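Side-chain contacts in hydrogenase maturation protease HycI (Thermococcus kodakarensis KOD1, PDB 5ZBY), which probably acts as an endopeptidase of the A31 family that matures [NiFe] hydrogenase by C-terminal cleavage: residues A34-L37 with K38-K42; S137-I140 with K141-A144. All coordinates share one frame; numbering follows the deposited sequence.

Contact 1: A34-L37 with K38-K42; sequences AERL and KELVK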
ATOM      1  N   ALA A  34       5.903   3.153  -3.813  1.00 23.81           N
ATOM      2  CA  ALA A  34       5.272   3.279  -5.109  1.00 22.24           C
ATOM      3  C   ALA A  34       6.308   3.834  -6.077  1.00 27.83           C
ATOM      4  O   ALA A  34       6.413   3.345  -7.209  1.00 29.38           O
ATOM      5  CB  ALA A  34       4.040   4.181  -5.035  1.00 24.53           C
ATOM      6  N   GLU A  35       7.083   4.837  -5.644  1.00 30.36           N
ATOM      7  CA  GLU A  35       7.927   5.484  -6.652  1.00 28.47           C
ATOM      8  C   GLU A  35       9.029   4.540  -7.014  1.00 31.74           C
ATOM      9  O   GLU A  35       9.417   4.446  -8.196  1.00 33.61           O
ATOM     10  CB  GLU A  35       8.462   6.839  -6.160  1.00 28.03           C
ATOM     11  CG  GLU A  35       7.346   7.876  -6.140  1.00 30.08           C
ATOM     12  CD  GLU A  35       6.802   8.167  -7.540  1.00 48.07           C
ATOM     13  OE1 GLU A  35       7.624   8.319  -8.468  1.00 49.63           O
ATOM     14  OE2 GLU A  35       5.562   8.211  -7.730  1.00 43.76           O
ATOM     15  N   ARG A  36       9.455   3.730  -6.060  1.00 29.95           N
ATOM     16  CA  ARG A  36      10.514   2.810  -6.377  1.00 31.50           C
ATOM     17  C   ARG A  36       9.974   1.707  -7.280  1.00 32.65           C
ATOM     18  O   ARG A  36      10.674   1.254  -8.214  1.00 37.91           O
ATOM     19  CB  ARG A  36      11.127   2.243  -5.104  1.00 32.43           C
ATOM     20  CG  ARG A  36      12.219   1.234  -5.383  1.00 39.72           C
ATOM     21  CD  ARG A  36      13.423   1.899  -6.059  1.00 43.29           C
ATOM     22  NE  ARG A  36      14.580   1.006  -6.039  1.00 45.34           N
ATOM     23  CZ  ARG A  36      15.373   0.770  -7.077  1.00 61.68           C
ATOM     24  NH1 ARG A  36      15.156   1.374  -8.241  1.00 52.86           N
ATOM     25  NH2 ARG A  36      16.393  -0.063  -6.946  1.00 52.48           N
ATOM     26  N   LEU A  37       8.710   1.309  -7.084  1.00 29.35           N
ATOM     27  CA  LEU A  37       8.187   0.227  -7.900  1.00 28.35           C
ATOM     28  C   LEU A  37       8.091   0.695  -9.348  1.00 32.50           C
ATOM     29  O   LEU A  37       8.242  -0.125 -10.275  1.00 32.27           O
ATOM     30  CB  LEU A  37       6.823  -0.248  -7.424  1.00 29.31           C
ATOM     31  CG  LEU A  37       6.898  -1.189  -6.214  1.00 27.76           C
ATOM     32  CD1 LEU A  37       5.492  -1.384  -5.626  1.00 29.39           C
ATOM     33  CD2 LEU A  37       7.528  -2.520  -6.706  1.00 35.01           C
ATOM     34  N   LYS A  38       7.867   1.995  -9.543  1.00 27.70           N
ATOM     35  CA  LYS A  38       7.729   2.497 -10.924  1.00 29.79           C
ATOM     36  C   LYS A  38       9.036   2.319 -11.702  1.00 44.76           C
ATOM     37  O   LYS A  38       9.035   2.216 -12.941  1.00 35.45           O
ATOM     38  CB  LYS A  38       7.293   3.961 -10.911  1.00 30.32           C
ATOM     39  CG  LYS A  38       5.800   4.174 -10.625  1.00 30.45           C
ATOM     40  CD  LYS A  38       5.501   5.667 -10.495  1.00 33.65           C
ATOM     41  CE  LYS A  38       4.105   5.965  -9.975  1.00 39.21           C
ATOM     42  NZ  LYS A  38       3.036   5.904 -10.975  1.00 45.88           N
ATOM     43  N   GLU A  39      10.145   2.242 -10.977  1.00 38.60           N
ATOM     44  CA  GLU A  39      11.464   2.109 -11.589  1.00 42.94           C
ATOM     45  C   GLU A  39      11.783   0.655 -11.844  1.00 50.80           C
ATOM     46  O   GLU A  39      12.621   0.339 -12.685  1.00 55.22           O
ATOM     47  CB  GLU A  39      12.548   2.723 -10.696  1.00 44.02           C
ATOM     48  CG  GLU A  39      12.360   4.204 -10.433  1.00 44.55           C
ATOM     49  CD  GLU A  39      13.379   4.791  -9.486  1.00 54.97           C
ATOM     50  OE1 GLU A  39      14.106   4.031  -8.802  1.00 49.98           O
ATOM     51  OE2 GLU A  39      13.447   6.035  -9.426  1.00 62.97           O
ATOM     52  N   LEU A  40      11.096  -0.231 -11.133  1.00 39.59           N
ATOM     53  CA  LEU A  40      11.469  -1.644 -11.124  1.00 38.18           C
ATOM     54  C   LEU A  40      10.506  -2.548 -11.892  1.00 49.35           C
ATOM     55  O   LEU A  40      10.849  -3.674 -12.244  1.00 59.57           O
ATOM     56  CB  LEU A  40      11.576  -2.142  -9.680  1.00 40.85           C
ATOM     57  CG  LEU A  40      12.686  -1.594  -8.795  1.00 40.91           C
ATOM     58  CD1 LEU A  40      12.643  -2.258  -7.417  1.00 38.92           C
ATOM     59  CD2 LEU A  40      14.033  -1.828  -9.452  1.00 48.58           C
ATOM     60  N   VAL A  41       9.302  -2.068 -12.165  1.00 39.94           N
ATOM     61  CA  VAL A  41       8.265  -2.952 -12.683  1.00 32.64           C
ATOM     62  C   VAL A  41       7.752  -2.429 -14.003  1.00 49.77           C
ATOM     63  O   VAL A  41       7.131  -1.366 -14.045  1.00 57.67           O
ATOM     64  CB  VAL A  41       7.081  -3.075 -11.689  1.00 42.38           C
ATOM     65  CG1 VAL A  41       5.919  -3.872 -12.286  1.00 38.18           C
ATOM     66  CG2 VAL A  41       7.550  -3.688 -10.384  1.00 43.85           C
ATOM     67  N   LYS A  42       8.052  -3.134 -15.062  1.00 49.34           N
ATOM     68  CA  LYS A  42       7.414  -2.818 -16.287  1.00 58.52           C
ATOM     69  C   LYS A  42       6.826  -4.070 -16.864  1.00 45.47           C
ATOM     70  O   LYS A  42       7.512  -4.964 -17.261  1.00 52.10           O
ATOM     71  CB  LYS A  42       8.394  -2.141 -17.213  1.00 75.93           C
ATOM     72  CG  LYS A  42       8.951  -0.871 -16.598  1.00 80.72           C
ATOM     73  CD  LYS A  42       7.844   0.099 -16.254  1.00 57.00           C
ATOM     74  CE  LYS A  42       7.268   0.793 -17.466  1.00 82.43           C
ATOM     75  NZ  LYS A  42       6.280   1.848 -17.122  1.00 77.98           N
TER

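Contact 2: S137-I140 with K141-A144; sequences SELI and KERA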
ATOM      1  N   SER A 137      13.012   8.358   8.136  1.00 29.96           N
ATOM      2  CA  SER A 137      14.164   7.767   8.756  1.00 25.93           C
ATOM      3  C   SER A 137      14.898   6.881   7.784  1.00 37.31           C
ATOM      4  O   SER A 137      14.351   6.448   6.834  1.00 29.71           O
ATOM      5  CB  SER A 137      13.738   6.977   9.983  1.00 28.64           C
ATOM      6  OG  SER A 137      13.007   5.835   9.670  1.00 28.20           O
ATOM      7  N   GLU A 138      16.181   6.686   8.026  1.00 37.59           N
ATOM      8  CA  GLU A 138      17.002   5.780   7.242  1.00 34.99           C
ATOM      9  C   GLU A 138      16.370   4.411   7.218  1.00 31.00           C
ATOM     10  O   GLU A 138      16.316   3.761   6.171  1.00 31.56           O
ATOM     11  CB  GLU A 138      18.402   5.677   7.843  1.00 43.12           C
ATOM     12  CG  GLU A 138      19.078   7.016   7.949  1.00 44.65           C
ATOM     13  CD  GLU A 138      19.296   7.630   6.576  1.00 88.06           C
ATOM     14  OE1 GLU A 138      19.712   6.886   5.666  1.00 90.60           O
ATOM     15  OE2 GLU A 138      19.038   8.842   6.403  1.00 98.13           O
ATOM     16  N   LEU A 139      15.879   3.984   8.371  1.00 29.63           N
ATOM     17  CA  LEU A 139      15.292   2.652   8.514  1.00 29.40           C
ATOM     18  C   LEU A 139      14.063   2.492   7.602  1.00 28.00           C
ATOM     19  O   LEU A 139      13.967   1.533   6.876  1.00 28.41           O
ATOM     20  CB  LEU A 139      14.911   2.380   9.982  1.00 27.90           C
ATOM     21  CG  LEU A 139      14.160   1.068  10.242  1.00 30.91           C
ATOM     22  CD1 LEU A 139      14.890  -0.103   9.667  1.00 41.70           C
ATOM     23  CD2 LEU A 139      14.040   0.924  11.788  1.00 35.32           C
ATOM     24  N   ILE A 140      13.163   3.446   7.630  1.00 25.11           N
ATOM     25  CA  ILE A 140      11.991   3.401   6.786  1.00 23.13           C
ATOM     26  C   ILE A 140      12.354   3.457   5.318  1.00 31.21           C
ATOM     27  O   ILE A 140      11.717   2.839   4.540  1.00 26.38           O
ATOM     28  CB  ILE A 140      10.970   4.480   7.172  1.00 25.55           C
ATOM     29  CG1 ILE A 140      10.274   4.135   8.475  1.00 39.69           C
ATOM     30  CG2 ILE A 140       9.941   4.747   6.095  1.00 28.92           C
ATOM     31  CD1 ILE A 140       9.952   2.707   8.684  1.00 36.64           C
ATOM     32  N   LYS A 141      13.344   4.246   4.958  1.00 27.87           N
ATOM     33  CA  LYS A 141      13.787   4.233   3.554  1.00 29.90           C
ATOM     34  C   LYS A 141      14.273   2.864   3.166  1.00 29.44           C
ATOM     35  O   LYS A 141      13.976   2.377   2.044  1.00 30.15           O
ATOM     36  CB  LYS A 141      14.896   5.258   3.296  1.00 35.09           C
ATOM     37  CG  LYS A 141      14.429   6.684   3.402  1.00 37.07           C
ATOM     38  CD  LYS A 141      15.590   7.662   3.195  1.00 44.10           C
ATOM     39  CE  LYS A 141      16.041   8.294   4.480  1.00 68.75           C
ATOM     40  NZ  LYS A 141      17.038   9.364   4.195  1.00 92.98           N
ATOM     41  N   GLU A 142      15.013   2.227   4.063  1.00 33.41           N
ATOM     42  CA  GLU A 142      15.553   0.905   3.754  1.00 33.84           C
ATOM     43  C   GLU A 142      14.408  -0.119   3.645  1.00 33.11           C
ATOM     44  O   GLU A 142      14.446  -1.020   2.794  1.00 32.99           O
ATOM     45  CB  GLU A 142      16.603   0.499   4.802  1.00 33.26           C
ATOM     46  CG  GLU A 142      17.198  -0.884   4.576  1.00 44.70           C
ATOM     47  CD  GLU A 142      16.419  -1.981   5.275  1.00 63.88           C
ATOM     48  OE1 GLU A 142      15.895  -1.716   6.385  1.00 89.35           O
ATOM     49  OE2 GLU A 142      16.330  -3.106   4.715  1.00 56.26           O
ATOM     50  N   ARG A 143      13.396   0.020   4.499  1.00 29.62           N
ATOM     51  CA  ARG A 143      12.265  -0.899   4.520  1.00 28.21           C
ATOM     52  C   ARG A 143      11.445  -0.703   3.236  1.00 26.72           C
ATOM     53  O   ARG A 143      10.940  -1.666   2.660  1.00 28.39           O
ATOM     54  CB  ARG A 143      11.390  -0.688   5.780  1.00 27.67           C
ATOM     55  CG  ARG A 143      12.048  -1.156   7.118  1.00 29.45           C
ATOM     56  CD  ARG A 143      12.094  -2.688   7.239  1.00 30.06           C
ATOM     57  NE  ARG A 143      13.208  -3.229   6.480  1.00 55.22           N
ATOM     58  CZ  ARG A 143      13.445  -4.528   6.327  1.00 54.49           C
ATOM     59  NH1 ARG A 143      12.637  -5.413   6.894  1.00 47.77           N
ATOM     60  NH2 ARG A 143      14.480  -4.939   5.596  1.00 55.61           N
ATOM     61  N   ALA A 144      11.291   0.549   2.787  1.00 27.67           N
ATOM     62  CA  ALA A 144      10.546   0.799   1.528  1.00 23.19           C
ATOM     63  C   ALA A 144      11.282   0.167   0.361  1.00 29.12           C
ATOM     64  O   ALA A 144      10.664  -0.474  -0.495  1.00 27.13           O
ATOM     65  CB  ALA A 144      10.370   2.291   1.292  1.00 25.47           C
TER

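Contact 1: A34-L37 with K38-K42
The backbone from Ala34 to Leu40 starts with a four-residue helical step, Lys38 N to Ala34 O (3.1 Å), and then tightens to three-residue steps, Glu39 N to Arg36 O and Leu40 N to Leu37 O (both 3.0 Å). This is the last part of helix 29-40, the crossover helix of the beta-alpha-beta unit formed with strands 14-18 and 46-50. Arg36 carries the polar side-chain contact. With CG anti to the backbone N (chi1 178°) and a bend at chi2, its guanidinium swings over the following turn. NH1 meets Glu39 OE1 at 2.9 Å in a salt bridge, the two planar groups standing 79° apart, while Leu40 CD2 lies against one guanidinium face near its rim, 3.6 Å from NH1. NE makes a second salt bridge, to Glu145 of helix 138-156. With an alanine here, Glu39 and Glu145 would probably lose this shared cation, and Leu40 CD2 the guanidinium it packs against. Glu35 and Lys38 meet obliquely through OE2 and CE; the ammonium reaches on to the Ile48 carbonyl. On the buried side Leu37 and Val41 lie alongside each other, CD2 of Leu37 3.9 Å from CG2 of Val41.

Contact 2: S137-I140 with K141-A144
Lys141 N donates to Ser137 O (3.1 Å), the first backbone bond of helix 138-156, whose N-cap is Ser137: its OG accepts from Ile140 N at 3.1 Å in a nearly straight bond (165°). The same hydroxyl is hydrogen-bonded to Asp26, so this capping oxygen has two partners. Behind the cap the helical pattern is regular. The carbonyls of Glu138, Leu139 and Ile140 accept in turn from the amides of Glu142, Arg143 and Ala144.

The Glu138 and Lys141 chains extend alongside each other. Lys141 NZ reaches Glu138 OE2 at 3.0 Å from above the carboxylate plane, and a further salt bridge to Glu135 gives the ammonium a second acid, which would probably favour its charged form. On its way the lysine chain passes close to the cap, CE lying 3.4 Å from Ser137 O.

Next along the chain, Glu142 and Arg143 pair as neighbours. Glu142 has CG anti to the backbone N (chi1 179°) and bends at chi2, which turns its carboxylate toward the side of the guanidinium. Leu139 CD1 touches both residues, 4.0 Å from Arg143 CG. The arginine grips side-on, one nitrogen to each oxygen: NE to Glu142 OE1 (3.1 Å), and NH2 to the syn lone pair of Glu142 OE2 (2.7 Å), which lies in the guanidinium plane.

In the fold
Following the chain, contact 1 comes first, in the last turns of helix 29-40, and contact 2 later, at the start of helix 138-156. Each joins adjacent turns of one helix and closes no longer loop; the two follow in series, neither nesting nor crossing. Their centres are 16 Å apart and their nearest atoms about 5 Å, without touching. The helices nevertheless pack alongside each other and run the same way: Ala144 of contact 2 rests on Phe29, Leu32 and Val33, while Leu37 and Val41 of contact 1 lie on Ile151 and Leu155. Toward the sheet, contact 1 meets strand 46-50 and contact 2 strand 119-125.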